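Local coordinates for muscarinic toxin-like protein 3 homolog (Ophiophagus hannah, PDB 3HH7) that acts as a homodimeric three-finger neurotoxin of king cobra venom that inhibits nicotinic acetylcholine receptors, at the interface of chains A and B. Residues are numbered along the deposited sequence; one frame, centred on the assembly and turned at random. Chains: chain A/B, Muscarinic toxin-like protein 3 homolog.

The interface of chains A and B. Residues chain A 48, 52-53; chain B 23, 57-59.
A:Leu48 sets one methyl over a face of the B:Phe23 ring: CD2 of the leucine lies 3.7 Å from the ring centroid, in a CH-pi contact displaced toward the rim on the side of CG and CD2. The leucine carries CG anti to its own backbone N (chi1 -178°), which extends the branch past the ring, while its CB lies 3.8 Å from B:Phe23 CZ at the other end. The two side chains thus run past each other in opposite directions, and the ring is touched along its length. The same leucine methyl also meets the aliphatic stem of B:Arg59, with CD2 3.7 Å from the arginine CG. It is therefore shared by ring and arginine stem, and at the periphery it only skims the backbone carbonyl carbon C of B:Cys57, in strand 52-58.

Farther out, B:Arg59 bends at chi2 (-148°) and passes the carbonyl of A:Gly52. That oxygen, A:Gly52 O, lies in the guanidinium plane, 3.1 Å from B:Arg59 NE, yet the N-H is directed elsewhere, so the proximity is not a hydrogen bond. At the rim, the backbone N of B:Arg59 donates to A:Lys53 O at 3.1 Å, with 145° at the hydrogen. Water 1 bridges the same two atoms, 2.8 Å from A:Lys53 O and 3.1 Å from B:Arg59 N, which may reinforce this backbone link.

The patch belongs to a two-fold symmetric interface, so its twin recurs with the chains exchanged. The CH-pi and apolar contacts and the main-chain hydrogen bond here, with their symmetry twin, contribute to holding together the two three-finger subunits of the homodimeric toxin.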
ATOM      1  N   LEU A  48      -4.455  -4.958  -5.263  1.00  9.84           N
ATOM      2  CA  LEU A  48      -4.076  -4.136  -6.397  1.00  9.96           C
ATOM      3  C   LEU A  48      -4.496  -4.862  -7.674  1.00 11.21           C
ATOM      4  O   LEU A  48      -3.891  -5.859  -8.068  1.00 12.19           O
ATOM      5  CB  LEU A  48      -2.571  -3.811  -6.410  1.00  9.85           C
ATOM      6  CG  LEU A  48      -2.137  -2.899  -7.563  1.00  9.51           C
ATOM      7  CD1 LEU A  48      -2.725  -1.513  -7.360  1.00 10.97           C
ATOM      8  CD2 LEU A  48      -0.609  -2.831  -7.684  1.00 10.25           C
ATOM      9  N   GLY A  52      -5.045  -0.971 -11.423  1.00 14.12           N
ATOM     10  CA  GLY A  52      -4.534  -0.154 -10.322  1.00 12.80           C
ATOM     11  C   GLY A  52      -3.134   0.368 -10.572  1.00 12.54           C
ATOM     12  O   GLY A  52      -2.333  -0.290 -11.250  1.00 12.94           O
ATOM     13  N   LYS A  53      -2.860   1.566 -10.055  1.00 11.40           N
ATOM     14  CA  LYS A  53      -1.511   2.152 -10.029  1.00 11.18           C
ATOM     15  C   LYS A  53      -0.829   1.781  -8.710  1.00 10.02           C
ATOM     16  O   LYS A  53       0.304   1.283  -8.690  1.00 10.20           O
ATOM     17  CB  LYS A  53      -1.561   3.673 -10.204  1.00 11.87           C
ATOM     18  CG  LYS A  53      -1.931   4.133 -11.625  1.00 15.37           C
ATOM     19  CD  LYS A  53      -1.194   5.435 -11.968  1.00 20.37           C
ATOM     20  CE  LYS A  53      -1.906   6.324 -13.006  1.00 25.89           C
ATOM     21  NZ  LYS A  53      -2.818   7.392 -12.413  1.00 26.53           N
TER
ATOM     22  N   PHE B  23       3.636  -7.159  -9.613  1.00  8.98           N
ATOM     23  CA  PHE B  23       3.927  -5.767  -9.296  1.00  8.56           C
ATOM     24  C   PHE B  23       4.838  -5.755  -8.071  1.00  8.37           C
ATOM     25  O   PHE B  23       5.312  -6.810  -7.635  1.00  8.50           O
ATOM     26  CB  PHE B  23       2.630  -4.971  -9.082  1.00  8.01           C
ATOM     27  CG  PHE B  23       1.629  -5.645  -8.175  1.00  8.26           C
ATOM     28  CD1 PHE B  23       0.619  -6.426  -8.711  1.00  8.07           C
ATOM     29  CD2 PHE B  23       1.693  -5.465  -6.790  1.00  8.83           C
ATOM     30  CE1 PHE B  23      -0.323  -7.044  -7.890  1.00  8.06           C
ATOM     31  CE2 PHE B  23       0.763  -6.073  -5.953  1.00  9.71           C
ATOM     32  CZ  PHE B  23      -0.255  -6.866  -6.503  1.00  8.50           C
ATOM     33  N   CYS B  57       1.679  -1.292  -2.328  1.00  6.79           N
ATOM     34  CA  CYS B  57       1.741  -2.104  -3.539  1.00  7.41           C
ATOM     35  C   CYS B  57       1.676  -1.189  -4.736  1.00  7.65           C
ATOM     36  O   CYS B  57       0.823  -0.318  -4.787  1.00  7.79           O
ATOM     37  CB  CYS B  57       0.572  -3.084  -3.548  1.00  7.74           C
ATOM     38  SG  CYS B  57       0.760  -4.303  -2.232  1.00  8.78           S
ATOM     39  N   CYS B  58       2.568  -1.372  -5.698  1.00  8.61           N
ATOM     40  CA  CYS B  58       2.672  -0.412  -6.798  1.00  9.62           C
ATOM     41  C   CYS B  58       3.175  -1.086  -8.070  1.00 11.24           C
ATOM     42  O   CYS B  58       3.950  -2.049  -8.014  1.00  9.82           O
ATOM     43  CB  CYS B  58       3.563   0.753  -6.358  1.00  9.48           C
ATOM     44  SG  CYS B  58       5.228   0.294  -5.794  1.00  9.54           S
ATOM     45  N   ARG B  59       2.721  -0.580  -9.216  1.00 13.50           N
ATOM     46  CA  ARG B  59       2.927  -1.269 -10.492  1.00 16.24           C
ATOM     47  C   ARG B  59       4.247  -0.962 -11.196  1.00 17.77           C
ATOM     48  O   ARG B  59       4.819  -1.830 -11.874  1.00 19.00           O
ATOM     49  CB  ARG B  59       1.754  -1.014 -11.432  1.00 17.42           C
ATOM     50  CG  ARG B  59       0.501  -1.689 -10.982  1.00 20.07           C
ATOM     51  CD  ARG B  59      -0.374  -2.100 -12.146  1.00 22.40           C
ATOM     52  NE  ARG B  59      -1.232  -3.201 -11.731  1.00 23.63           N
ATOM     53  CZ  ARG B  59      -0.894  -4.480 -11.846  1.00 25.41           C
ATOM     54  NH1 ARG B  59       0.266  -4.818 -12.377  1.00 26.88           N
ATOM     55  NH2 ARG B  59      -1.716  -5.426 -11.434  1.00 26.07           N
TER
HETATM   56  O   HOH W   1       2.671   2.536  -9.607  1.00 16.91           O